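Local coordinates for protein bacillaene synthase decarboxylase PksI (Bacillus subtilis, PDB 4Q1K) that catalyses decarboxylation of the carrier-tethered 3-methylglutaconyl group to a 3-methylcrotonyl moiety during biosynthesis of the antibiotic bacillaene, at residues F163-K168 with E176-A181; F171-E176 with E190-P195. The protein carries 1 engineered substitution. One frame throughout, in Å; residues are numbered along the deposited sequence.

Contact 1. Residues F163-K168 with E176-A181; sequences FIVPKK and EILLNA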
loop_
_atom_site.group_PDB
_atom_site.type_symbol
_atom_site.label_atom_id
_atom_site.label_comp_id
_atom_site.label_asym_id
_atom_site.label_seq_id
_atom_site.Cartn_x
_atom_site.Cartn_y
_atom_site.Cartn_z
ATOM N N PHE B 163 1.211 13.348 -5.365
ATOM C CA PHE B 163 1.219 12.100 -6.160
ATOM C C PHE B 163 2.258 11.140 -5.523
ATOM O O PHE B 163 1.960 9.963 -5.266
ATOM C CB PHE B 163 1.653 12.484 -7.574
ATOM C CG PHE B 163 1.915 11.279 -8.437
ATOM C CD1 PHE B 163 0.841 10.518 -8.863
ATOM C CD2 PHE B 163 3.221 10.863 -8.715
ATOM C CE1 PHE B 163 1.040 9.395 -9.676
ATOM C CE2 PHE B 163 3.420 9.688 -9.465
ATOM C CZ PHE B 163 2.311 8.949 -9.936
ATOM N N ILE B 164 3.489 11.640 -5.225
ATOM C CA ILE B 164 4.593 10.703 -4.855
ATOM C C ILE B 164 4.490 10.224 -3.414
ATOM O O ILE B 164 4.926 9.106 -3.079
ATOM C CB ILE B 164 5.971 11.310 -5.201
ATOM C CG1 ILE B 164 7.078 10.195 -5.332
ATOM C CG2 ILE B 164 6.338 12.317 -4.134
ATOM C CD1 ILE B 164 6.837 9.135 -6.420
ATOM N N VAL B 165 3.900 11.042 -2.547
ATOM C CA VAL B 165 3.743 10.576 -1.158
ATOM C C VAL B 165 2.774 9.338 -1.029
ATOM O O VAL B 165 3.176 8.369 -0.450
ATOM C CB VAL B 165 3.467 11.779 -0.172
ATOM C CG1 VAL B 165 3.269 11.211 1.281
ATOM C CG2 VAL B 165 4.635 12.841 -0.219
ATOM N N PRO B 166 1.546 9.397 -1.573
ATOM C CA PRO B 166 0.695 8.220 -1.584
ATOM C C PRO B 166 1.390 7.089 -2.374
ATOM O O PRO B 166 1.261 5.930 -2.027
ATOM C CB PRO B 166 -0.578 8.675 -2.308
ATOM C CG PRO B 166 -0.543 10.203 -2.357
ATOM C CD PRO B 166 0.909 10.611 -2.155
ATOM N N LYS B 167 2.008 7.430 -3.527
ATOM C CA LYS B 167 2.615 6.314 -4.324
ATOM C C LYS B 167 3.675 5.506 -3.463
ATOM O O LYS B 167 3.791 4.290 -3.599
ATOM C CB LYS B 167 3.309 7.020 -5.520
ATOM C CG LYS B 167 3.995 6.043 -6.479
ATOM C CD LYS B 167 3.076 4.937 -6.903
ATOM C CE LYS B 167 1.926 5.412 -7.758
ATOM N NZ LYS B 167 1.327 4.268 -8.539
ATOM N N LYS B 168 4.497 6.195 -2.692
ATOM C CA LYS B 168 5.612 5.505 -2.024
ATOM C C LYS B 168 5.258 5.070 -0.596
ATOM O O LYS B 168 5.802 4.056 -0.137
ATOM C CB LYS B 168 6.800 6.472 -1.946
ATOM C CG LYS B 168 7.465 6.834 -3.318
ATOM C CD LYS B 168 7.897 5.561 -4.049
ATOM C CE LYS B 168 8.481 5.896 -5.404
ATOM N NZ LYS B 168 9.966 6.054 -5.242
ATOM N N GLU B 176 -2.349 11.744 6.272
ATOM C CA GLU B 176 -1.966 12.391 7.492
ATOM C C GLU B 176 -0.748 13.261 7.218
ATOM O O GLU B 176 -0.665 14.419 7.680
ATOM C CB GLU B 176 -1.596 11.213 8.479
ATOM C CG GLU B 176 -1.128 11.728 9.801
ATOM C CD GLU B 176 -0.633 10.547 10.675
ATOM O OE1 GLU B 176 -1.379 9.571 10.792
ATOM O OE2 GLU B 176 0.498 10.616 11.207
ATOM N N ILE B 177 0.241 12.683 6.527
ATOM C CA ILE B 177 1.460 13.481 6.221
ATOM C C ILE B 177 1.182 14.774 5.460
ATOM O O ILE B 177 1.703 15.836 5.812
ATOM C CB ILE B 177 2.478 12.639 5.384
ATOM C CG1 ILE B 177 3.075 11.573 6.353
ATOM C CG2 ILE B 177 3.580 13.468 4.652
ATOM C CD1 ILE B 177 3.869 10.421 5.609
ATOM N N LEU B 178 0.313 14.683 4.492
ATOM C CA LEU B 178 0.067 15.865 3.624
ATOM C C LEU B 178 -0.915 16.867 4.270
ATOM O O LEU B 178 -0.629 18.111 4.201
ATOM C CB LEU B 178 -0.490 15.459 2.253
ATOM C CG LEU B 178 0.481 14.602 1.469
ATOM C CD1 LEU B 178 -0.281 14.044 0.220
ATOM C CD2 LEU B 178 1.675 15.470 0.939
ATOM N N LEU B 179 -2.013 16.407 4.854
ATOM C CA LEU B 179 -2.972 17.354 5.479
ATOM C C LEU B 179 -2.329 18.039 6.702
ATOM O O LEU B 179 -2.585 19.248 6.921
ATOM C CB LEU B 179 -4.231 16.619 5.943
ATOM C CG LEU B 179 -5.145 16.126 4.789
ATOM C CD1 LEU B 179 -6.134 15.151 5.473
ATOM C CD2 LEU B 179 -5.951 17.274 4.217
ATOM N N ASN B 180 -1.654 17.249 7.580
ATOM C CA ASN B 180 -1.260 17.818 8.837
ATOM C C ASN B 180 0.172 18.433 8.833
ATOM O O ASN B 180 0.517 19.210 9.771
ATOM C CB ASN B 180 -1.357 16.802 9.964
ATOM C CG ASN B 180 -1.392 17.464 11.349
ATOM O OD1 ASN B 180 -0.798 16.901 12.317
ATOM N ND2 ASN B 180 -2.061 18.622 11.472
ATOM N N ALA B 181 1.000 18.078 7.841
ATOM C CA ALA B 181 2.350 18.670 7.700
ATOM C C ALA B 181 3.203 18.444 8.927
ATOM O O ALA B 181 4.091 19.222 9.263
ATOM C CB ALA B 181 2.243 20.178 7.381
#
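Val-165 packs against Ile-177 and Leu-178 between two helices whose own turns hold the polar bonds within the two segments: Lys-168 N gives to Ile-164 O at 3.0 Å, and Asn-180 N to Glu-176 O at the same length. The motif is a helical hairpin in a protein of the crotonase (enoyl-CoA hydratase/isomerase) family: helix 161-169 turns back into helix 171-180, and the two short segments run nearly antiparallel, 151° between their directions, with axes 10.5 Å apart. No hydrogen bond passes between them. Val-165 is the wedge, and its two methyls divide the work. CG1, anti to the backbone N (chi1 178°), goes to Ile-177, where it meets CG2 at 4.1 Å. CG2, beside the backbone N instead, lies against Leu-178 CD2, also 4.1 Å away, the two side chains sliding past one another in opposite directions. The other leucine branch leans toward the proline ring: Leu-178 CD1 is 4.3 Å from Pro-166 CD. That proline sits at the kink of its helix, since its ring nitrogen has no hydrogen to give to the preceding turn. These are loose, purely van der Waals touches, and neighbours complete the apolar core. Leu-133 packs on Val-165, Ala-148 on Ile-177 and Pro-157 on Leu-178, while Leu-230 of the second subunit covers Leu-178 as well, so this buried patch carries on into the trimer interface. The side chain of Leu-178 is about 10 Å from that of the active-site residue His-249. Beyond the apolar touches the second helix finishes: Ala-181 takes positive phi, and its N still reaches back 3.1 Å to Ile-177 O.

Contact 2. Residues F171-E176 with E190-P195; sequences FSLAQE and EKRGVP
Arg-192 meets Glu-176 end-on in a two-pronged salt bridge that ties helix 171-180 to the end of helix 186-192, where Gly-193 closes the helix in a Schellman motif. Taking the ionic part first, Arg-192 NH2 gives to Glu-176 OE1 at 2.9 Å in a nearly straight bond, and Arg-192 NH1 gives to Glu-176 OE2, likewise 2.9 Å off, along that oxygen's syn lone pair. Both oxygens lie close to the guanidinium plane, yet carboxylate and guanidinium are turned 30° apart, and OE1 is met on its syn side but out of the carboxylate plane. The glutamate chain comes out straight, whereas the arginine chain bends at chi2 and chi3 (both near -60°) and meets it from the opposite direction. Both ends have further partners: Tyr-184 OH bonds Glu-176 OE2, and Arg-192 NH2 also gives to Pro-195 O of the second subunit. Together these bonds should fix the rotation of the buried carboxylate and probably favour its charged form, and the bond to that carbonyl links the arginine to the neighbouring subunit. The apolar part belongs to Leu-173, whose two methyls diverge. CD1 lies over one face of the guanidinium, offset toward its rim and 3.6 Å from Arg-192 NH2, so the charged group is bonded at its edge and covered by a methyl above. As for the backbone, Gly-193 adopts phi 103°, where a side chain would jam against the preceding carbonyl oxygen, and its N reaches Glu-190 O at 3.0 Å. Just past that cap comes Val-194, which also packs on Leu-169; its CG1 rests 3.8 Å from Leu-173 CD2.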
loop_
_atom_site.group_PDB
_atom_site.type_symbol
_atom_site.label_atom_id
_atom_site.label_comp_id
_atom_site.label_asym_id
_atom_site.label_seq_id
_atom_site.Cartn_x
_atom_site.Cartn_y
_atom_site.Cartn_z
ATOM N N PHE B 171 -1.653 5.304 0.525
ATOM C CA PHE B 171 -2.723 6.273 0.592
ATOM C C PHE B 171 -2.974 6.804 2.012
ATOM O O PHE B 171 -3.017 8.009 2.234
ATOM C CB PHE B 171 -4.073 5.588 0.106
ATOM C CG PHE B 171 -5.194 6.619 0.084
ATOM C CD1 PHE B 171 -5.313 7.475 -1.004
ATOM C CD2 PHE B 171 -6.069 6.796 1.191
ATOM C CE1 PHE B 171 -6.329 8.467 -1.068
ATOM C CE2 PHE B 171 -7.049 7.807 1.166
ATOM C CZ PHE B 171 -7.208 8.608 0.030
ATOM N N SER B 172 -3.100 5.898 2.974
ATOM C CA SER B 172 -3.524 6.310 4.289
ATOM C C SER B 172 -2.498 7.161 4.999
ATOM O O SER B 172 -2.796 8.270 5.523
ATOM C CB SER B 172 -3.846 4.996 5.116
ATOM O OG SER B 172 -4.334 5.427 6.387
ATOM N N LEU B 173 -1.261 6.690 5.070
ATOM C CA LEU B 173 -0.274 7.563 5.748
ATOM C C LEU B 173 -0.080 8.842 5.015
ATOM O O LEU B 173 0.163 9.886 5.640
ATOM C CB LEU B 173 1.087 6.830 5.842
ATOM C CG LEU B 173 2.151 7.415 6.777
ATOM C CD1 LEU B 173 1.609 7.460 8.162
ATOM C CD2 LEU B 173 3.360 6.455 6.707
ATOM N N ALA B 174 -0.138 8.821 3.698
ATOM C CA ALA B 174 -0.040 10.072 2.971
ATOM C C ALA B 174 -1.097 11.110 3.383
ATOM O O ALA B 174 -0.791 12.310 3.332
ATOM C CB ALA B 174 -0.069 9.854 1.437
ATOM N N GLN B 175 -2.335 10.671 3.683
ATOM C CA GLN B 175 -3.360 11.668 4.039
ATOM C C GLN B 175 -2.826 12.478 5.242
ATOM O O GLN B 175 -2.967 13.666 5.293
ATOM C CB GLN B 175 -4.688 11.056 4.446
ATOM C CG GLN B 175 -5.284 10.059 3.461
ATOM C CD GLN B 175 -5.302 10.667 2.049
ATOM O OE1 GLN B 175 -4.377 10.458 1.187
ATOM N NE2 GLN B 175 -6.307 11.476 1.825
ATOM N N GLU B 176 -2.349 11.744 6.272
ATOM C CA GLU B 176 -1.966 12.391 7.492
ATOM C C GLU B 176 -0.748 13.261 7.218
ATOM O O GLU B 176 -0.665 14.419 7.680
ATOM C CB GLU B 176 -1.596 11.213 8.479
ATOM C CG GLU B 176 -1.128 11.728 9.801
ATOM C CD GLU B 176 -0.633 10.547 10.675
ATOM O OE1 GLU B 176 -1.379 9.571 10.792
ATOM O OE2 GLU B 176 0.498 10.616 11.207
ATOM N N GLU B 190 9.387 4.409 10.634
ATOM C CA GLU B 190 9.683 2.940 10.614
ATOM C C GLU B 190 8.531 2.259 11.401
ATOM O O GLU B 190 7.952 1.245 10.949
ATOM C CB GLU B 190 11.048 2.669 11.322
ATOM C CG GLU B 190 11.412 1.185 11.279
ATOM C CD GLU B 190 12.884 0.923 11.692
ATOM O OE1 GLU B 190 13.502 1.807 12.320
ATOM O OE2 GLU B 190 13.442 -0.121 11.255
ATOM N N LYS B 191 8.186 2.834 12.558
ATOM C CA LYS B 191 7.128 2.229 13.421
ATOM C C LYS B 191 5.763 2.304 12.784
ATOM O O LYS B 191 4.925 1.464 13.053
ATOM C CB LYS B 191 7.078 2.843 14.811
ATOM C CG LYS B 191 8.227 2.449 15.716
ATOM C CD LYS B 191 7.909 1.249 16.607
ATOM C CE LYS B 191 6.874 1.544 17.715
ATOM N NZ LYS B 191 7.070 0.697 18.937
ATOM N N ARG B 192 5.526 3.301 11.923
ATOM C CA ARG B 192 4.209 3.394 11.271
ATOM C C ARG B 192 4.129 2.425 10.115
ATOM O O ARG B 192 3.090 2.272 9.512
ATOM C CB ARG B 192 3.873 4.872 10.839
ATOM C CG ARG B 192 3.784 5.877 12.014
ATOM C CD ARG B 192 2.616 5.627 13.009
ATOM N NE ARG B 192 1.411 5.743 12.234
ATOM C CZ ARG B 192 0.804 6.897 11.928
ATOM N NH1 ARG B 192 1.290 8.090 12.378
ATOM N NH2 ARG B 192 -0.293 6.906 11.165
ATOM N N GLY B 193 5.243 1.786 9.744
ATOM C CA GLY B 193 5.209 0.711 8.790
ATOM C C GLY B 193 5.678 0.998 7.318
ATOM O O GLY B 193 5.363 0.214 6.388
ATOM N N VAL B 194 6.570 1.966 7.141
ATOM C CA VAL B 194 6.988 2.396 5.751
ATOM C C VAL B 194 7.891 1.322 5.162
ATOM O O VAL B 194 8.556 0.530 5.918
ATOM C CB VAL B 194 7.691 3.736 5.745
ATOM C CG1 VAL B 194 6.757 4.827 6.263
ATOM C CG2 VAL B 194 9.001 3.704 6.553
ATOM N N PRO B 195 7.854 1.181 3.844
ATOM C CA PRO B 195 8.651 0.100 3.164
ATOM C C PRO B 195 10.129 0.464 3.004
ATOM O O PRO B 195 10.916 -0.361 2.442
ATOM C CB PRO B 195 7.982 0.051 1.766
ATOM C CG PRO B 195 7.548 1.474 1.540
ATOM C CD PRO B 195 6.997 1.915 2.880
#

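From the N terminus, the chain enters helix 161-169, makes a tight turn and runs back along helix 171-180; contact 1 closes that short loop of the hairpin. It then goes through strand 183-185 and helix 186-192 before contact 2 brings residues 190-195 back to the first half of helix 171-180. Since 171-175 lies between the two halves of contact 1 and 190-195 beyond them, the loops cross rather than nest, and both use Glu-176. They also touch: Ala-174 CB is 3.6 Å from Val-165 CG1, and Lys-168 O is 3.5 Å from Pro-195 CG. Helix 171-180 is thus tied to both helix 161-169 and the exit of helix 186-192, beside the trimer interface.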